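Local coordinates for protein D-alanyl-lipoteichoic acid synthetase (Streptococcus pneumoniae, PDB 3BMA) that probably takes part in the D-alanylation of lipoteichoic acid during cell-wall biogenesis, as a membrane-associated member of the DltD family, at residues N204-K207 against H208-Y212. The protein carries 1 engineered substitution. Residues are numbered along the deposited sequence; the frame is centred on the assembly and turned at random.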
loop_
_atom_site.group_PDB
_atom_site.type_symbol
_atom_site.label_atom_id
_atom_site.label_comp_id
_atom_site.label_asym_id
_atom_site.label_seq_id
_atom_site.Cartn_x
_atom_site.Cartn_y
_atom_site.Cartn_z
ATOM N N ASN C 204 -38.955 16.997 15.605
ATOM C CA ASN C 204 -38.891 17.622 14.286
ATOM C C ASN C 204 -39.948 17.122 13.291
ATOM O O ASN C 204 -40.360 17.869 12.404
ATOM C CB ASN C 204 -37.486 17.465 13.701
ATOM C CG ASN C 204 -37.104 18.607 12.781
ATOM O OD1 ASN C 204 -37.610 18.720 11.665
ATOM N ND2 ASN C 204 -36.194 19.456 13.244
ATOM N N TYR C 205 -40.380 15.869 13.438
ATOM C CA TYR C 205 -41.427 15.303 12.579
ATOM C C TYR C 205 -42.804 15.843 12.948
ATOM O O TYR C 205 -43.602 16.163 12.067
ATOM C CB TYR C 205 -41.448 13.767 12.635
ATOM C CG TYR C 205 -42.298 13.128 11.549
ATOM C CD1 TYR C 205 -41.744 12.804 10.317
ATOM C CD2 TYR C 205 -43.654 12.852 11.754
ATOM C CE1 TYR C 205 -42.509 12.231 9.309
ATOM C CE2 TYR C 205 -44.430 12.279 10.751
ATOM C CZ TYR C 205 -43.848 11.970 9.531
ATOM O OH TYR C 205 -44.593 11.398 8.527
ATOM N N ASP C 206 -43.080 15.919 14.248
ATOM C CA ASP C 206 -44.386 16.346 14.740
ATOM C C ASP C 206 -44.670 17.821 14.489
ATOM O O ASP C 206 -45.728 18.160 13.966
ATOM C CB ASP C 206 -44.554 16.002 16.221
ATOM C CG ASP C 206 -45.093 14.599 16.438
ATOM O OD1 ASP C 206 -45.982 14.437 17.301
ATOM O OD2 ASP C 206 -44.638 13.662 15.742
ATOM N N LYS C 207 -43.711 18.682 14.832
ATOM C CA LYS C 207 -43.852 20.134 14.670
ATOM C C LYS C 207 -43.904 20.605 13.211
ATOM O O LYS C 207 -44.414 21.691 12.926
ATOM C CB LYS C 207 -42.733 20.870 15.414
ATOM C CG LYS C 207 -42.938 20.964 16.918
ATOM C CD LYS C 207 -41.856 21.812 17.571
ATOM C CE LYS C 207 -42.057 21.903 19.077
ATOM N NZ LYS C 207 -40.995 22.716 19.731
ATOM N N HIS C 208 -43.389 19.786 12.297
ATOM C CA HIS C 208 -43.321 20.156 10.886
ATOM C C HIS C 208 -44.313 19.423 9.979
ATOM O O HIS C 208 -44.844 20.018 9.041
ATOM C CB HIS C 208 -41.895 19.986 10.356
ATOM C CG HIS C 208 -40.911 20.958 10.935
ATOM N ND1 HIS C 208 -39.615 20.610 11.244
ATOM C CD2 HIS C 208 -41.035 22.268 11.259
ATOM C CE1 HIS C 208 -38.982 21.662 11.731
ATOM N NE2 HIS C 208 -39.821 22.681 11.752
ATOM N N VAL C 209 -44.560 18.143 10.251
ATOM C CA VAL C 209 -45.427 17.327 9.392
ATOM C C VAL C 209 -46.748 16.927 10.061
ATOM O O VAL C 209 -47.819 17.212 9.521
ATOM C CB VAL C 209 -44.685 16.080 8.823
ATOM C CG1 VAL C 209 -45.643 15.142 8.089
ATOM C CG2 VAL C 209 -43.577 16.510 7.887
ATOM N N ALA C 210 -46.663 16.293 11.231
ATOM C CA ALA C 210 -47.832 15.697 11.901
ATOM C C ALA C 210 -48.894 16.693 12.384
ATOM O O ALA C 210 -50.075 16.343 12.474
ATOM C CB ALA C 210 -47.391 14.789 13.047
ATOM N N LYS C 211 -48.477 17.921 12.687
ATOM C CA LYS C 211 -49.399 18.956 13.163
ATOM C C LYS C 211 -50.268 19.560 12.056
ATOM O O LYS C 211 -51.384 20.018 12.319
ATOM C CB LYS C 211 -48.654 20.065 13.925
ATOM C CG LYS C 211 -48.158 19.693 15.339
ATOM C CD LYS C 211 -49.254 19.689 16.415
ATOM C CE LYS C 211 -49.727 18.277 16.772
ATOM N NZ LYS C 211 -48.652 17.427 17.360
ATOM N N TYR C 212 -49.761 19.552 10.825
ATOM C CA TYR C 212 -50.498 20.089 9.675
ATOM C C TYR C 212 -51.402 19.052 8.989
ATOM O O TYR C 212 -52.122 19.380 8.040
ATOM C CB TYR C 212 -49.536 20.713 8.657
ATOM C CG TYR C 212 -48.830 21.960 9.142
ATOM C CD1 TYR C 212 -49.480 23.191 9.153
ATOM C CD2 TYR C 212 -47.507 21.909 9.578
ATOM C CE1 TYR C 212 -48.835 24.341 9.598
ATOM C CE2 TYR C 212 -46.848 23.055 10.022
ATOM C CZ TYR C 212 -47.519 24.268 10.027
ATOM O OH TYR C 212 -46.879 25.406 10.464
#
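With CG opposite the backbone N (chi1 -167°), the Tyr205 side chain turns a ring face to Val209, and Val209 CG1, likewise opposite its own N (chi1 172°), is directed along the ring toward the hydroxyl end. Val209 CB then sits over one face of the phenol, 4.2 Å from the ring centroid and close to its normal, a CH-pi contact one helical turn on. CG1 reaches farther along the ring, 3.9 Å from Tyr205 CZ. Val19 touches both side chains, and Glu65 of helix 60-66 also meets the tyrosine.

The backbone here widens into a pi-type turn near the C-terminal end of helix 202-210. Tyr205 O is gripped by two amides arriving from opposite faces of its carbonyl plane: Val209 N at 2.9 Å, the i+4 bond, and Ala210 N at 3.2 Å, the i+5 bond. A weak i+5 bond follows, Lys211 N to Asp206 O at 3.0 Å. Ala210 CB packs 3.8 Å from Asp206 CA, while Lys211, its chain bent, leaves NZ 4.0 Å from Asp206 OD1, too far for a salt bridge.

One turn after Asn204, the His208 imidazole stacks on Phe55; its NE2 has a weak hydrogen bond with Arg54. The end of helix 202-210 thus packs on the loops carrying Val19 and Phe55 and on helix 60-66. While the Asp206–Lys211 pair probably adds only a modest attraction, sharing Tyr205 O keeps both amide N-H groups bonded where the helix widens.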